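O-phospho-L-seryl-tRNA:Cys-tRNA synthase (Methanocaldococcus jannaschii DSM 2661, PDB 5X6B) probably uses pyridoxal phosphate to convert O-phosphoserine carried on tRNA into cysteine, yielding Cys-tRNA. Local coordinates at residues D203-N208 with L348-T353; K323-V328 with I341-H346. One frame throughout, in Å; residues are numbered along the deposited sequence.

Contact 1. Residues D203-N208 with L348-T353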
loop_
_atom_site.group_PDB
_atom_site.type_symbol
_atom_site.label_atom_id
_atom_site.label_comp_id
_atom_site.label_asym_id
_atom_site.label_seq_id
_atom_site.Cartn_x
_atom_site.Cartn_y
_atom_site.Cartn_z
ATOM N N ASP B 203 -15.212 -4.608 -20.470
ATOM C CA ASP B 203 -15.412 -5.912 -19.851
ATOM C C ASP B 203 -14.086 -6.632 -19.687
ATOM O O ASP B 203 -13.120 -6.335 -20.391
ATOM C CB ASP B 203 -16.365 -6.782 -20.665
ATOM C CG ASP B 203 -15.875 -7.015 -22.073
ATOM O OD1 ASP B 203 -15.578 -6.023 -22.781
ATOM O OD2 ASP B 203 -15.747 -8.198 -22.456
ATOM N N GLY B 204 -14.057 -7.595 -18.772
ATOM C CA GLY B 204 -12.842 -8.315 -18.450
ATOM C C GLY B 204 -12.724 -9.662 -19.127
ATOM O O GLY B 204 -11.869 -10.470 -18.770
ATOM N N GLU B 205 -13.580 -9.913 -20.109
ATOM C CA GLU B 205 -13.504 -11.164 -20.854
ATOM C C GLU B 205 -13.008 -10.927 -22.276
ATOM O O GLU B 205 -12.324 -11.768 -22.852
ATOM C CB GLU B 205 -14.864 -11.866 -20.881
ATOM C CG GLU B 205 -14.829 -13.269 -21.478
ATOM C CD GLU B 205 -14.007 -14.245 -20.653
ATOM O OE1 GLU B 205 -13.791 -13.990 -19.449
ATOM O OE2 GLU B 205 -13.575 -15.273 -21.211
ATOM N N TYR B 206 -13.345 -9.771 -22.834
ATOM C CA TYR B 206 -13.008 -9.484 -24.219
ATOM C C TYR B 206 -12.244 -8.174 -24.347
ATOM O O TYR B 206 -11.530 -7.959 -25.321
ATOM C CB TYR B 206 -14.278 -9.453 -25.079
ATOM C CG TYR B 206 -15.048 -10.757 -25.048
ATOM C CD1 TYR B 206 -14.588 -11.868 -25.741
ATOM C CD2 TYR B 206 -16.227 -10.880 -24.319
ATOM C CE1 TYR B 206 -15.274 -13.064 -25.712
ATOM C CE2 TYR B 206 -16.924 -12.079 -24.285
ATOM C CZ TYR B 206 -16.440 -13.165 -24.986
ATOM O OH TYR B 206 -17.113 -14.364 -24.967
ATOM N N GLY B 207 -12.391 -7.306 -23.354
ATOM C CA GLY B 207 -11.693 -6.035 -23.363
ATOM C C GLY B 207 -12.257 -5.077 -24.393
ATOM O O GLY B 207 -11.514 -4.335 -25.034
ATOM N N ASN B 208 -13.576 -5.104 -24.556
ATOM C CA ASN B 208 -14.260 -4.186 -25.459
ATOM C C ASN B 208 -14.571 -2.859 -24.787
ATOM O O ASN B 208 -15.188 -2.819 -23.726
ATOM C CB ASN B 208 -15.557 -4.803 -25.981
ATOM C CG ASN B 208 -15.317 -5.963 -26.915
ATOM O OD1 ASN B 208 -14.289 -6.027 -27.591
ATOM N ND2 ASN B 208 -16.268 -6.892 -26.960
ATOM N N LEU B 348 -6.415 -5.747 -23.157
ATOM C CA LEU B 348 -6.818 -7.107 -22.828
ATOM C C LEU B 348 -7.174 -7.851 -24.108
ATOM O O LEU B 348 -8.137 -7.504 -24.787
ATOM C CB LEU B 348 -8.000 -7.106 -21.853
ATOM C CG LEU B 348 -8.325 -8.378 -21.052
ATOM C CD1 LEU B 348 -9.343 -8.058 -19.969
ATOM C CD2 LEU B 348 -8.827 -9.532 -21.913
ATOM N N ILE B 349 -6.408 -8.887 -24.427
ATOM C CA ILE B 349 -6.662 -9.657 -25.636
ATOM C C ILE B 349 -7.174 -11.057 -25.327
ATOM O O ILE B 349 -6.603 -11.766 -24.498
ATOM C CB ILE B 349 -5.392 -9.790 -26.498
ATOM C CG1 ILE B 349 -4.730 -8.430 -26.712
ATOM C CG2 ILE B 349 -5.717 -10.436 -27.832
ATOM C CD1 ILE B 349 -3.379 -8.532 -27.397
ATOM N N LYS B 350 -8.246 -11.455 -26.004
ATOM C CA LYS B 350 -8.704 -12.837 -25.935
ATOM C C LYS B 350 -8.597 -13.513 -27.301
ATOM O O LYS B 350 -9.287 -13.138 -28.251
ATOM C CB LYS B 350 -10.138 -12.911 -25.420
ATOM C CG LYS B 350 -10.628 -14.334 -25.197
ATOM C CD LYS B 350 -12.023 -14.345 -24.595
ATOM C CE LYS B 350 -12.494 -15.754 -24.298
ATOM N NZ LYS B 350 -13.854 -15.757 -23.694
ATOM N N PHE B 351 -7.718 -14.506 -27.390
ATOM C CA PHE B 351 -7.525 -15.259 -28.621
ATOM C C PHE B 351 -8.286 -16.571 -28.596
ATOM O O PHE B 351 -8.290 -17.276 -27.588
ATOM C CB PHE B 351 -6.041 -15.571 -28.860
ATOM C CG PHE B 351 -5.207 -14.382 -29.246
ATOM C CD1 PHE B 351 -5.440 -13.708 -30.433
ATOM C CD2 PHE B 351 -4.155 -13.969 -28.441
ATOM C CE1 PHE B 351 -4.660 -12.623 -30.795
ATOM C CE2 PHE B 351 -3.373 -12.888 -28.797
ATOM C CZ PHE B 351 -3.626 -12.213 -29.977
ATOM N N GLU B 352 -8.917 -16.909 -29.713
ATOM C CA GLU B 352 -9.328 -18.283 -29.935
ATOM C C GLU B 352 -8.123 -18.999 -30.520
ATOM O O GLU B 352 -7.574 -18.570 -31.538
ATOM C CB GLU B 352 -10.530 -18.369 -30.872
ATOM C CG GLU B 352 -11.030 -19.787 -31.089
ATOM C CD GLU B 352 -12.152 -19.856 -32.099
ATOM O OE1 GLU B 352 -12.459 -18.815 -32.719
ATOM O OE2 GLU B 352 -12.729 -20.949 -32.267
ATOM N N THR B 353 -7.693 -20.074 -29.871
ATOM C CA THR B 353 -6.442 -20.723 -30.242
ATOM C C THR B 353 -6.604 -22.207 -30.551
ATOM O O THR B 353 -6.183 -23.054 -29.767
ATOM C CB THR B 353 -5.389 -20.556 -29.126
ATOM O OG1 THR B 353 -5.875 -21.137 -27.910
ATOM C CG2 THR B 353 -5.089 -19.082 -28.887
#
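Leu348 and Lys350 run past the turn at 203-208 with Gly207 CA 5.0 Å from Leu348 CA and Tyr206 CA 5.7 Å from Lys350 CA, although no backbone hydrogen bond links the two segments. The strand is instead paired on its two edges within the small antiparallel sheet, to strands 337-338 and 389-392, and it meets the turn mainly through the side chains of Leu348 and Lys350, which share this work almost equally. Lys350 supplies the polar part. Its CG stands anti to the backbone N (chi1 -174°), and the chain stays extended to its tip, carrying CB to CD past the Glu205 carbonyl and NZ to the Glu205 carboxylate. There NZ donates to OE2 of Glu205 at 2.5 Å, on the anti lone pair, in a salt bridge. The Tyr206 ring approaches the same lysine obliquely, with Tyr206 CE1 3.7 Å from Lys350 NZ, while Glu205 CG lies 3.7 Å above one ring face, near its rim. Leu348 fills the other end: its CD1 methyl comes within 3.7 Å of Gly204 O and 3.8 Å of Gly204 CA. Gly207 lies against Leu348 O at a positive phi (72°), and a beta carbon in its place would come too close to that oxygen. The turn is fixed from inside by Asp203, whose OD2 accepts from Tyr206 N at 2.9 Å from above the carboxylate plane, an Asx motif, and whose OD1 takes Asn208 N on its syn side. Beyond the segments, Tyr206 stacks on Tyr173, and Lys391 NZ bonds to Gly204 O. The chemistry is thus one charge pair beside an aromatic ring, next to a leucine packed on the turn's glycine backbone; the lysine's buried charge is probably balanced chiefly by Glu205, with Glu389 adding a long, weak ion pair.

Contact 2. Residues K323-V328 with I341-H346; sequences KTRYVV and IKPKEH
Arg325 reaches from helix 317-331 across to the loop 341-346, where it meets Pro343, Lys344 and Glu345. From CB, chi1 of -66° sets CG anti to the carbonyl carbon, and the chain then runs extended, bringing CD to 4.1 Å from Lys344 O. NE follows and donates to Lys344 O at 2.8 Å, in the carbonyl plane. CZ passes beside Pro343, whose CB lies over one guanidinium face, 4.0 Å from Arg325 CZ. At the tip, NH2 donates to Lys344 O as well, from 37° above the carbonyl plane, so that two nitrogens grip one oxygen side-on, with that oxygen lying in the guanidinium plane. NH2 also forms a salt bridge with Glu345 OE2 at 3.0 Å, although the guanidinium and carboxylate planes are nearly perpendicular (82°). An alanine here would remove the guanidinium, and would probably leave Lys344 O without these two donors and Glu345 without its ionic mate. Alongside, Thr324 CG2 lies 3.9 Å from Lys344 CB, and Val328 CG2 4.1 Å from Lys344 CG, an apolar pairing; the same threonine methyl also touches His346 O (3.5 Å), without a hydrogen bond. The lysine's bent chain turns NZ away from the helix to bond Leu348 O, and Thr324 OG1 is bonded to Glu320 O one helical turn back. Within the fold, the loop bridges strands 337-338 and 349-352; Thr324, Val327 and Val328 pack on Ile349 of the latter strand, and Tyr326 and Val327 touch Val402 of helix 399-415.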
loop_
_atom_site.group_PDB
_atom_site.type_symbol
_atom_site.label_atom_id
_atom_site.label_comp_id
_atom_site.label_asym_id
_atom_site.label_seq_id
_atom_site.Cartn_x
_atom_site.Cartn_y
_atom_site.Cartn_z
ATOM N N LYS B 323 1.390 -1.611 -28.773
ATOM C CA LYS B 323 1.982 -2.871 -28.331
ATOM C C LYS B 323 0.969 -3.989 -28.479
ATOM O O LYS B 323 1.300 -5.097 -28.913
ATOM C CB LYS B 323 2.452 -2.796 -26.877
ATOM C CG LYS B 323 3.518 -1.754 -26.584
ATOM C CD LYS B 323 3.803 -1.723 -25.094
ATOM C CE LYS B 323 4.692 -0.558 -24.713
ATOM N NZ LYS B 323 4.751 -0.395 -23.232
ATOM N N THR B 324 -0.268 -3.674 -28.111
ATOM C CA THR B 324 -1.364 -4.628 -28.138
ATOM C C THR B 324 -1.652 -5.096 -29.558
ATOM O O THR B 324 -1.723 -6.298 -29.831
ATOM C CB THR B 324 -2.640 -4.007 -27.544
ATOM O OG1 THR B 324 -2.380 -3.568 -26.205
ATOM C CG2 THR B 324 -3.782 -5.007 -27.548
ATOM N N ARG B 325 -1.817 -4.136 -30.461
ATOM C CA ARG B 325 -2.163 -4.451 -31.840
ATOM C C ARG B 325 -1.022 -5.156 -32.557
ATOM O O ARG B 325 -1.261 -5.972 -33.445
ATOM C CB ARG B 325 -2.566 -3.184 -32.590
ATOM C CG ARG B 325 -3.842 -2.579 -32.048
ATOM C CD ARG B 325 -4.288 -1.357 -32.815
ATOM N NE ARG B 325 -5.456 -0.754 -32.182
ATOM C CZ ARG B 325 -6.037 0.369 -32.590
ATOM N NH1 ARG B 325 -5.564 1.022 -33.643
ATOM N NH2 ARG B 325 -7.096 0.839 -31.942
ATOM N N TYR B 326 0.213 -4.852 -32.161
ATOM C CA TYR B 326 1.369 -5.576 -32.677
ATOM C C TYR B 326 1.261 -7.058 -32.341
ATOM O O TYR B 326 1.539 -7.913 -33.177
ATOM C CB TYR B 326 2.671 -5.008 -32.113
ATOM C CG TYR B 326 3.886 -5.853 -32.435
ATOM C CD1 TYR B 326 4.505 -5.776 -33.677
ATOM C CD2 TYR B 326 4.410 -6.734 -31.496
ATOM C CE1 TYR B 326 5.611 -6.552 -33.972
ATOM C CE2 TYR B 326 5.516 -7.512 -31.784
ATOM C CZ TYR B 326 6.113 -7.415 -33.019
ATOM O OH TYR B 326 7.210 -8.191 -33.299
ATOM N N VAL B 327 0.850 -7.349 -31.112
ATOM C CA VAL B 327 0.680 -8.726 -30.657
ATOM C C VAL B 327 -0.426 -9.439 -31.428
ATOM O O VAL B 327 -0.237 -10.568 -31.888
ATOM C CB VAL B 327 0.367 -8.781 -29.143
ATOM C CG1 VAL B 327 0.012 -10.191 -28.718
ATOM C CG2 VAL B 327 1.551 -8.254 -28.333
ATOM N N VAL B 328 -1.574 -8.779 -31.570
ATOM C CA VAL B 328 -2.702 -9.360 -32.299
ATOM C C VAL B 328 -2.339 -9.655 -33.753
ATOM O O VAL B 328 -2.511 -10.782 -34.222
ATOM C CB VAL B 328 -3.942 -8.440 -32.270
ATOM C CG1 VAL B 328 -4.961 -8.890 -33.307
ATOM C CG2 VAL B 328 -4.566 -8.429 -30.881
ATOM N N ILE B 341 -14.203 -6.898 -30.306
ATOM C CA ILE B 341 -14.140 -5.820 -31.279
ATOM C C ILE B 341 -12.741 -5.629 -31.879
ATOM O O ILE B 341 -11.753 -5.508 -31.150
ATOM C CB ILE B 341 -14.600 -4.495 -30.631
ATOM C CG1 ILE B 341 -16.074 -4.594 -30.224
ATOM C CG2 ILE B 341 -14.347 -3.314 -31.558
ATOM C CD1 ILE B 341 -16.624 -3.353 -29.537
ATOM N N LYS B 342 -12.667 -5.614 -33.210
ATOM C CA LYS B 342 -11.437 -5.270 -33.926
ATOM C C LYS B 342 -11.542 -3.877 -34.543
ATOM O O LYS B 342 -12.579 -3.521 -35.100
ATOM C CB LYS B 342 -11.136 -6.289 -35.023
ATOM C CG LYS B 342 -10.753 -7.668 -34.535
ATOM C CD LYS B 342 -10.453 -8.591 -35.710
ATOM C CE LYS B 342 -10.089 -9.993 -35.241
ATOM N NZ LYS B 342 -10.021 -10.964 -36.369
ATOM N N PRO B 343 -10.467 -3.080 -34.451
ATOM C CA PRO B 343 -9.211 -3.397 -33.767
ATOM C C PRO B 343 -9.283 -3.110 -32.270
ATOM O O PRO B 343 -10.195 -2.408 -31.830
ATOM C CB PRO B 343 -8.212 -2.468 -34.448
ATOM C CG PRO B 343 -9.027 -1.265 -34.778
ATOM C CD PRO B 343 -10.397 -1.779 -35.141
ATOM N N LYS B 344 -8.329 -3.636 -31.507
ATOM C CA LYS B 344 -8.319 -3.451 -30.061
ATOM C C LYS B 344 -8.236 -1.983 -29.672
ATOM O O LYS B 344 -7.372 -1.252 -30.150
ATOM C CB LYS B 344 -7.152 -4.212 -29.430
ATOM C CG LYS B 344 -7.287 -5.725 -29.456
ATOM C CD LYS B 344 -8.567 -6.196 -28.781
ATOM C CE LYS B 344 -8.656 -5.758 -27.327
ATOM N NZ LYS B 344 -9.863 -6.336 -26.662
ATOM N N GLU B 345 -9.158 -1.555 -28.815
ATOM C CA GLU B 345 -9.076 -0.236 -28.201
ATOM C C GLU B 345 -8.813 -0.426 -26.710
ATOM O O GLU B 345 -9.068 0.460 -25.896
ATOM C CB GLU B 345 -10.353 0.572 -28.443
ATOM C CG GLU B 345 -10.238 1.604 -29.568
ATOM C CD GLU B 345 -9.155 2.643 -29.323
ATOM O OE1 GLU B 345 -9.008 3.103 -28.169
ATOM O OE2 GLU B 345 -8.444 2.995 -30.290
ATOM N N HIS B 346 -8.296 -1.605 -26.374
ATOM C CA HIS B 346 -7.874 -1.930 -25.017
ATOM C C HIS B 346 -6.777 -2.986 -25.097
ATOM O O HIS B 346 -6.616 -3.639 -26.125
ATOM C CB HIS B 346 -9.054 -2.431 -24.183
ATOM C CG HIS B 346 -8.757 -2.564 -22.719
ATOM N ND1 HIS B 346 -8.371 -3.759 -22.145
ATOM C CD2 HIS B 346 -8.813 -1.663 -21.713
ATOM C CE1 HIS B 346 -8.200 -3.583 -20.847
ATOM N NE2 HIS B 346 -8.461 -2.322 -20.555
#

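How the contacts relate
Strand 194-200 of the seven-stranded mixed sheet, whose strand order matches fold-type-I pyridoxal phosphate enzymes, leads into 203-208. Contact 1 brings this loop back against strand 349-352, closing a long loop with 139 residues between its segments. Contact 2 is nested inside it, closing a short one from helix 317-331 through strand 337-338 to 341-346. Their centres lie about 10 Å apart, and they touch directly: Asn208 OD1 is 2.9 Å from Ile341 N, a probable hydrogen bond, and Lys344 NZ weakly bonds Gly207 O. Contact 1 thus joins the large-sheet region to the three-stranded antiparallel sheet, while contact 2 ties that sheet's connecting loop to its covering helix.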